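PDB 4GN3: OBody AM1L10, which probably serves as an engineered protein-binding domain, built on an OB-fold nucleic-acid-binding scaffold from Pyrobaculum aerophilum and here complexed with another protein. Local coordinates for residues V5-T10 with E105-N110; A32-Y37 with A72-E77. All coordinates share one frame; numbering follows the deposited sequence.

Interaction 1. Residues V5-T10 with E105-N110; sequences VYPKKT and EIWILN
Trp107 and Leu109 rise from strand 105-110 and receive Tyr6 of the irregular N-terminal segment 5-10. Tyr6 CB sits over one face of the indole, 3.9 Å from the centroid of its six-membered ring and 25° off the normal, a CH-pi contact. With CG in the crowded position between backbone N and carbonyl carbon (chi1 74°), the phenol turns toward Leu109, whose CD2 lies 3.9 Å from the Tyr6 ring centroid, over a face; the two side chains cross at about a right angle. Pro7 crosses Trp107 obliquely, its CD 3.5 Å from Trp107 NE1, and meets Glu105 tip to tip, the same CD 3.6 Å from Glu105 OE2. The extended Glu105 chain accepts a hydrogen bond from Trp107, NE1 to OE2 2.8 Å and 163° at the proton; OE2 lies nearly in the indole plane, while the N-H comes from above the carboxylate plane. Val81 of strand 79-88 touches Tyr6, Pro7 and Leu109, so the tail packs across the last strand of the OB barrel and its neighbour. No hydrogen bond joins the two segments; dispersion and CH-pi contacts hold them, and the bond within the strand probably helps to fix the indole's rotation.

Interaction 2. Residues A32-Y37 with A72-E77; sequences ASLGDY and AELSRE
At Ala32 the contact is made by the backbone: its carbonyl O stands over the centre of the Arg76 guanidinium, 3.4 Å from Arg76 CZ. Above the plane it takes no hydrogen bond from Arg76, although electrostatic attraction to the cation is likely. Arg76 reaches this place through a bend at chi3 (81°). Ala32 and Ser33 both face Lys44 in a classic beta bulge, and Ser33 adds CB, 4.0 Å from Arg76 NH1. A water then joins the segments, accepting from Leu34 N at 3.0 Å and from Arg76 NH1 at 2.7 Å. Leu34 supplies the apolar part, its CG anti to the carbonyl carbon (chi1 -64°). Leu34 CD1 lies 3.5 Å from Leu74 O, while Leu34 CD2 rests 3.8 Å from Leu74 CB, the two leucines crossing at about a right angle. An alanine here would lose both methyl contacts and would probably loosen the link between strand and helix exit. Further along, Asp36 and Tyr37 meet another protein chain, and Asp36 OD1 forms a salt bridge with Lys41. The whole fits an OB fold, whose long, bulged first strand is flanked by the connection running from helix 65-73 to strand 79-88.

Overall arrangement
From the N terminus, segment 5-10 precedes strand 24-36 and meets strand 105-110 near the C terminus, so interaction 1 closes a loop spanning 94 intervening residues. Interaction 2 is nested inside that loop: it joins the end of strand 24-36 to the exit of helix 65-73, across 34 residues that include strands 40-46 and 54-59. The loops do not cross. Both contacts reach the same mixed sheet, with centres about 17 Å apart, and they touch where Ile108 CD1 lies 3.6 Å from Leu74 CD1. Interaction 1 thus ties the N-terminal tail to the final strand, and interaction 2 ties the first strand to the helix connection.

Interaction 1. Residues V5-T10 with E105-N110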
ATOM      1  N   VAL B   5      15.684 -22.179 -13.139  1.00 44.56           N
ATOM      2  CA  VAL B   5      15.931 -22.815 -11.849  1.00 41.75           C
ATOM      3  C   VAL B   5      15.809 -21.724 -10.787  1.00 38.84           C
ATOM      4  O   VAL B   5      16.256 -20.591 -11.007  1.00 38.44           O
ATOM      5  CB  VAL B   5      17.317 -23.517 -11.801  1.00 42.20           C
ATOM      6  CG1 VAL B   5      18.460 -22.527 -11.999  1.00 41.96           C
ATOM      7  CG2 VAL B   5      17.500 -24.281 -10.499  1.00 43.01           C
ATOM      8  N   TYR B   6      15.188 -22.044  -9.653  1.00 35.44           N
ATOM      9  CA  TYR B   6      15.027 -21.038  -8.605  1.00 33.83           C
ATOM     10  C   TYR B   6      16.384 -20.679  -7.996  1.00 32.46           C
ATOM     11  O   TYR B   6      17.224 -21.558  -7.795  1.00 29.85           O
ATOM     12  CB  TYR B   6      13.978 -21.442  -7.550  1.00 34.00           C
ATOM     13  CG  TYR B   6      14.381 -22.523  -6.571  1.00 34.11           C
ATOM     14  CD1 TYR B   6      15.173 -22.227  -5.456  1.00 35.17           C
ATOM     15  CD2 TYR B   6      13.930 -23.832  -6.731  1.00 34.92           C
ATOM     16  CE1 TYR B   6      15.533 -23.214  -4.547  1.00 35.83           C
ATOM     17  CE2 TYR B   6      14.281 -24.824  -5.825  1.00 35.99           C
ATOM     18  CZ  TYR B   6      15.079 -24.511  -4.738  1.00 36.39           C
ATOM     19  OH  TYR B   6      15.426 -25.492  -3.838  1.00 38.37           O
ATOM     20  N   PRO B   7      16.609 -19.377  -7.730  1.00 31.97           N
ATOM     21  CA  PRO B   7      17.922 -18.919  -7.281  1.00 31.44           C
ATOM     22  C   PRO B   7      18.244 -19.313  -5.849  1.00 30.80           C
ATOM     23  O   PRO B   7      17.344 -19.574  -5.048  1.00 31.06           O
ATOM     24  CB  PRO B   7      17.822 -17.393  -7.404  1.00 31.43           C
ATOM     25  CG  PRO B   7      16.368 -17.101  -7.257  1.00 31.08           C
ATOM     26  CD  PRO B   7      15.659 -18.257  -7.896  1.00 31.81           C
ATOM     27  N   LYS B   8      19.537 -19.363  -5.558  1.00 31.16           N
ATOM     28  CA  LYS B   8      20.054 -19.609  -4.227  1.00 32.02           C
ATOM     29  C   LYS B   8      19.857 -18.361  -3.368  1.00 30.68           C
ATOM     30  O   LYS B   8      20.134 -17.245  -3.805  1.00 29.31           O
ATOM     31  CB  LYS B   8      21.546 -19.950  -4.332  1.00 34.69           C
ATOM     32  CG  LYS B   8      22.196 -20.491  -3.070  1.00 38.36           C
ATOM     33  CD  LYS B   8      23.645 -20.885  -3.352  1.00 39.83           C
ATOM     34  CE  LYS B   8      24.235 -21.728  -2.234  1.00 41.66           C
ATOM     35  NZ  LYS B   8      24.445 -20.949  -0.981  1.00 42.99           N
ATOM     36  N   LYS B   9      19.364 -18.569  -2.153  1.00 30.23           N
ATOM     37  CA  LYS B   9      19.248 -17.518  -1.144  1.00 29.60           C
ATOM     38  C   LYS B   9      20.580 -16.786  -0.954  1.00 29.03           C
ATOM     39  O   LYS B   9      21.625 -17.419  -0.785  1.00 28.92           O
ATOM     40  CB  LYS B   9      18.790 -18.153   0.165  1.00 30.47           C
ATOM     41  CG  LYS B   9      18.810 -17.263   1.394  1.00 30.40           C
ATOM     42  CD  LYS B   9      18.336 -18.078   2.577  1.00 31.39           C
ATOM     43  CE  LYS B   9      18.510 -17.342   3.889  1.00 32.02           C
ATOM     44  NZ  LYS B   9      17.800 -18.091   4.963  1.00 32.73           N
ATOM     45  N   THR B  10      20.548 -15.456  -1.001  1.00 26.83           N
ATOM     46  CA  THR B  10      21.770 -14.671  -0.797  1.00 25.76           C
ATOM     47  C   THR B  10      21.795 -13.992   0.570  1.00 24.89           C
ATOM     48  O   THR B  10      22.858 -13.800   1.153  1.00 24.88           O
ATOM     49  CB  THR B  10      21.981 -13.607  -1.902  1.00 25.63           C
ATOM     50  OG1 THR B  10      20.959 -12.611  -1.817  1.00 24.45           O
ATOM     51  CG2 THR B  10      21.961 -14.243  -3.294  1.00 26.68           C
ATOM     52  N   GLU B 105      11.620 -11.780  -9.493  1.00 24.37           N
ATOM     53  CA  GLU B 105      11.197 -13.181  -9.483  1.00 24.49           C
ATOM     54  C   GLU B 105      10.474 -13.531  -8.186  1.00 23.36           C
ATOM     55  O   GLU B 105      10.935 -13.177  -7.095  1.00 22.37           O
ATOM     56  CB  GLU B 105      12.406 -14.110  -9.652  1.00 25.56           C
ATOM     57  CG  GLU B 105      13.137 -14.004 -10.982  1.00 27.48           C
ATOM     58  CD  GLU B 105      14.412 -14.838 -11.021  1.00 29.64           C
ATOM     59  OE1 GLU B 105      15.312 -14.509 -11.821  1.00 31.07           O
ATOM     60  OE2 GLU B 105      14.534 -15.811 -10.243  1.00 29.96           O
ATOM     61  N   ILE B 106       9.342 -14.221  -8.304  1.00 22.17           N
ATOM     62  CA  ILE B 106       8.679 -14.809  -7.128  1.00 22.63           C
ATOM     63  C   ILE B 106       8.410 -16.290  -7.404  1.00 23.73           C
ATOM     64  O   ILE B 106       7.626 -16.621  -8.290  1.00 23.78           O
ATOM     65  CB  ILE B 106       7.366 -14.084  -6.749  1.00 21.75           C
ATOM     66  CG1 ILE B 106       7.621 -12.593  -6.462  1.00 21.40           C
ATOM     67  CG2 ILE B 106       6.717 -14.746  -5.534  1.00 21.05           C
ATOM     68  CD1 ILE B 106       6.360 -11.802  -6.154  1.00 20.89           C
ATOM     69  N   TRP B 107       9.084 -17.164  -6.657  1.00 25.65           N
ATOM     70  CA  TRP B 107       8.940 -18.617  -6.807  1.00 26.61           C
ATOM     71  C   TRP B 107       8.205 -19.178  -5.631  1.00 27.25           C
ATOM     72  O   TRP B 107       8.552 -18.875  -4.491  1.00 26.81           O
ATOM     73  CB  TRP B 107      10.313 -19.284  -6.886  1.00 28.16           C
ATOM     74  CG  TRP B 107      11.174 -18.849  -8.050  1.00 29.73           C
ATOM     75  CD1 TRP B 107      11.884 -17.659  -8.190  1.00 29.96           C
ATOM     76  CD2 TRP B 107      11.467 -19.611  -9.271  1.00 30.90           C
ATOM     77  NE1 TRP B 107      12.557 -17.625  -9.388  1.00 30.76           N
ATOM     78  CE2 TRP B 107      12.358 -18.767 -10.079  1.00 31.35           C
ATOM     79  CE3 TRP B 107      11.093 -20.862  -9.759  1.00 31.86           C
ATOM     80  CZ2 TRP B 107      12.838 -19.180 -11.318  1.00 32.62           C
ATOM     81  CZ3 TRP B 107      11.584 -21.264 -11.013  1.00 32.01           C
ATOM     82  CH2 TRP B 107      12.435 -20.441 -11.768  1.00 32.27           C
ATOM     83  N   ILE B 108       7.189 -20.002  -5.879  1.00 27.53           N
ATOM     84  CA  ILE B 108       6.496 -20.702  -4.797  1.00 29.10           C
ATOM     85  C   ILE B 108       7.038 -22.128  -4.735  1.00 30.71           C
ATOM     86  O   ILE B 108       6.843 -22.910  -5.662  1.00 31.12           O
ATOM     87  CB  ILE B 108       4.963 -20.717  -4.996  1.00 29.89           C
ATOM     88  CG1 ILE B 108       4.418 -19.290  -5.128  1.00 29.50           C
ATOM     89  CG2 ILE B 108       4.278 -21.451  -3.846  1.00 29.95           C
ATOM     90  CD1 ILE B 108       2.991 -19.221  -5.631  1.00 30.13           C
ATOM     91  N   LEU B 109       7.737 -22.454  -3.651  1.00 31.22           N
ATOM     92  CA  LEU B 109       8.368 -23.759  -3.515  1.00 33.31           C
ATOM     93  C   LEU B 109       7.390 -24.805  -3.009  1.00 36.31           C
ATOM     94  O   LEU B 109       7.410 -25.946  -3.464  1.00 36.92           O
ATOM     95  CB  LEU B 109       9.614 -23.681  -2.632  1.00 33.18           C
ATOM     96  CG  LEU B 109      10.814 -22.941  -3.233  1.00 33.62           C
ATOM     97  CD1 LEU B 109      12.094 -23.360  -2.523  1.00 34.31           C
ATOM     98  CD2 LEU B 109      10.939 -23.150  -4.740  1.00 34.46           C
ATOM     99  N   ASN B 110       6.535 -24.415  -2.069  1.00 38.31           N
ATOM    100  CA  ASN B 110       5.363 -25.218  -1.730  1.00 42.30           C
ATOM    101  C   ASN B 110       4.275 -24.415  -1.040  1.00 43.21           C
ATOM    102  O   ASN B 110       4.556 -23.458  -0.309  1.00 41.71           O
ATOM    103  CB  ASN B 110       5.729 -26.455  -0.901  1.00 45.62           C
ATOM    104  CG  ASN B 110       6.394 -26.106   0.405  1.00 48.00           C
ATOM    105  OD1 ASN B 110       7.598 -25.854   0.450  1.00 51.42           O
ATOM    106  ND2 ASN B 110       5.616 -26.103   1.484  1.00 50.35           N
TER

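Interaction 2. Residues A32-Y37 with A72-E77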
ATOM      1  N   ALA B  32       4.717 -14.211   5.594  1.00 23.36           N
ATOM      2  CA  ALA B  32       4.276 -13.777   6.917  1.00 23.84           C
ATOM      3  C   ALA B  32       2.921 -13.074   6.834  1.00 24.44           C
ATOM      4  O   ALA B  32       2.054 -13.272   7.686  1.00 24.66           O
ATOM      5  CB  ALA B  32       5.319 -12.872   7.551  1.00 23.51           C
ATOM      6  N   SER B  33       2.745 -12.249   5.805  1.00 24.36           N
ATOM      7  CA  SER B  33       1.471 -11.575   5.564  1.00 24.87           C
ATOM      8  C   SER B  33       1.334 -11.133   4.111  1.00 24.46           C
ATOM      9  O   SER B  33       2.316 -11.082   3.357  1.00 23.38           O
ATOM     10  CB  SER B  33       1.301 -10.368   6.497  1.00 25.55           C
ATOM     11  OG  SER B  33       2.270  -9.375   6.211  1.00 26.40           O
ATOM     12  N   LEU B  34       0.101 -10.830   3.735  1.00 23.93           N
ATOM     13  CA  LEU B  34      -0.224 -10.325   2.412  1.00 24.75           C
ATOM     14  C   LEU B  34      -1.113  -9.098   2.572  1.00 24.74           C
ATOM     15  O   LEU B  34      -1.989  -9.067   3.438  1.00 26.29           O
ATOM     16  CB  LEU B  34      -0.955 -11.393   1.594  1.00 24.03           C
ATOM     17  CG  LEU B  34      -0.206 -12.682   1.233  1.00 23.75           C
ATOM     18  CD1 LEU B  34      -1.207 -13.786   0.917  1.00 23.59           C
ATOM     19  CD2 LEU B  34       0.729 -12.458   0.056  1.00 23.35           C
ATOM     20  N   GLY B  35      -0.876  -8.094   1.738  1.00 24.32           N
ATOM     21  CA  GLY B  35      -1.699  -6.888   1.709  1.00 23.65           C
ATOM     22  C   GLY B  35      -2.072  -6.576   0.279  1.00 23.44           C
ATOM     23  O   GLY B  35      -1.213  -6.553  -0.607  1.00 23.01           O
ATOM     24  N   ASP B  36      -3.359  -6.367   0.037  1.00 24.07           N
ATOM     25  CA  ASP B  36      -3.823  -6.024  -1.300  1.00 24.59           C
ATOM     26  C   ASP B  36      -4.599  -4.712  -1.243  1.00 24.24           C
ATOM     27  O   ASP B  36      -5.722  -4.666  -0.749  1.00 23.54           O
ATOM     28  CB  ASP B  36      -4.675  -7.158  -1.878  1.00 26.00           C
ATOM     29  CG  ASP B  36      -5.042  -6.940  -3.336  1.00 26.71           C
ATOM     30  OD1 ASP B  36      -5.045  -5.781  -3.826  1.00 27.25           O
ATOM     31  OD2 ASP B  36      -5.352  -7.944  -3.999  1.00 27.47           O
ATOM     32  N   TYR B  37      -3.989  -3.649  -1.762  1.00 23.47           N
ATOM     33  CA  TYR B  37      -4.587  -2.319  -1.684  1.00 23.54           C
ATOM     34  C   TYR B  37      -4.979  -1.815  -3.068  1.00 23.40           C
ATOM     35  O   TYR B  37      -5.326  -0.643  -3.251  1.00 24.01           O
ATOM     36  CB  TYR B  37      -3.642  -1.358  -0.935  1.00 22.97           C
ATOM     37  CG  TYR B  37      -3.107  -1.981   0.338  1.00 23.18           C
ATOM     38  CD1 TYR B  37      -1.799  -2.467   0.413  1.00 24.00           C
ATOM     39  CD2 TYR B  37      -3.928  -2.135   1.455  1.00 23.55           C
ATOM     40  CE1 TYR B  37      -1.321  -3.065   1.572  1.00 23.82           C
ATOM     41  CE2 TYR B  37      -3.459  -2.722   2.611  1.00 23.92           C
ATOM     42  CZ  TYR B  37      -2.162  -3.187   2.665  1.00 24.22           C
ATOM     43  OH  TYR B  37      -1.722  -3.769   3.825  1.00 23.93           O
ATOM     44  N   ALA B  72      -1.367 -13.539  -6.828  1.00 29.35           N
ATOM     45  CA  ALA B  72      -2.728 -14.081  -6.704  1.00 30.63           C
ATOM     46  C   ALA B  72      -2.766 -15.532  -6.189  1.00 30.62           C
ATOM     47  O   ALA B  72      -3.766 -15.958  -5.616  1.00 31.03           O
ATOM     48  CB  ALA B  72      -3.471 -13.965  -8.033  1.00 30.10           C
ATOM     49  N   GLU B  73      -1.678 -16.274  -6.391  1.00 31.74           N
ATOM     50  CA  GLU B  73      -1.569 -17.660  -5.915  1.00 32.87           C
ATOM     51  C   GLU B  73      -1.118 -17.772  -4.456  1.00 32.09           C
ATOM     52  O   GLU B  73      -1.205 -18.849  -3.861  1.00 29.93           O
ATOM     53  CB  GLU B  73      -0.565 -18.440  -6.761  1.00 36.66           C
ATOM     54  CG  GLU B  73      -0.900 -18.601  -8.229  1.00 42.26           C
ATOM     55  CD  GLU B  73       0.203 -19.347  -8.958  1.00 47.76           C
ATOM     56  OE1 GLU B  73       0.390 -20.557  -8.688  1.00 51.07           O
ATOM     57  OE2 GLU B  73       0.896 -18.719  -9.788  1.00 51.35           O
ATOM     58  N   LEU B  74      -0.617 -16.671  -3.897  1.00 30.62           N
ATOM     59  CA  LEU B  74       0.014 -16.674  -2.573  1.00 29.63           C
ATOM     60  C   LEU B  74      -0.962 -16.817  -1.409  1.00 29.10           C
ATOM     61  O   LEU B  74      -2.042 -16.226  -1.418  1.00 28.53           O
ATOM     62  CB  LEU B  74       0.839 -15.394  -2.389  1.00 29.92           C
ATOM     63  CG  LEU B  74       2.368 -15.348  -2.472  1.00 30.56           C
ATOM     64  CD1 LEU B  74       2.993 -16.433  -3.329  1.00 30.72           C
ATOM     65  CD2 LEU B  74       2.820 -13.970  -2.938  1.00 29.10           C
ATOM     66  N   SER B  75      -0.560 -17.606  -0.416  1.00 29.00           N
ATOM     67  CA  SER B  75      -1.232 -17.689   0.881  1.00 28.86           C
ATOM     68  C   SER B  75      -0.202 -17.555   1.999  1.00 28.40           C
ATOM     69  O   SER B  75       0.984 -17.833   1.800  1.00 26.81           O
ATOM     70  CB  SER B  75      -1.948 -19.036   1.035  1.00 29.74           C
ATOM     71  OG  SER B  75      -2.780 -19.297  -0.077  1.00 33.04           O
ATOM     72  N   ARG B  76      -0.656 -17.148   3.180  1.00 28.87           N
ATOM     73  CA  ARG B  76       0.204 -17.147   4.361  1.00 30.46           C
ATOM     74  C   ARG B  76       0.779 -18.543   4.563  1.00 29.77           C
ATOM     75  O   ARG B  76       0.104 -19.542   4.306  1.00 29.05           O
ATOM     76  CB  ARG B  76      -0.571 -16.726   5.606  1.00 33.28           C
ATOM     77  CG  ARG B  76      -0.967 -15.258   5.629  1.00 37.09           C
ATOM     78  CD  ARG B  76      -1.949 -14.980   6.757  1.00 40.28           C
ATOM     79  NE  ARG B  76      -1.289 -14.808   8.053  1.00 44.84           N
ATOM     80  CZ  ARG B  76      -1.149 -13.638   8.681  1.00 48.22           C
ATOM     81  NH1 ARG B  76      -1.617 -12.519   8.138  1.00 49.77           N
ATOM     82  NH2 ARG B  76      -0.543 -13.585   9.861  1.00 49.75           N
ATOM     83  N   GLU B  77       2.033 -18.590   5.002  1.00 28.88           N
ATOM     84  CA  GLU B  77       2.767 -19.838   5.251  1.00 29.45           C
ATOM     85  C   GLU B  77       3.330 -20.530   4.002  1.00 28.06           C
ATOM     86  O   GLU B  77       4.099 -21.490   4.132  1.00 28.27           O
ATOM     87  CB  GLU B  77       1.950 -20.824   6.117  1.00 30.97           C
ATOM     88  CG  GLU B  77       1.646 -20.323   7.522  1.00 33.63           C
ATOM     89  CD  GLU B  77       2.897 -20.028   8.334  1.00 35.70           C
ATOM     90  OE1 GLU B  77       2.901 -19.024   9.067  1.00 37.73           O
ATOM     91  OE2 GLU B  77       3.876 -20.800   8.252  1.00 38.75           O
TER
HETATM   92  O   HOH W   1      -1.973 -11.842   5.596  1.00 33.81           O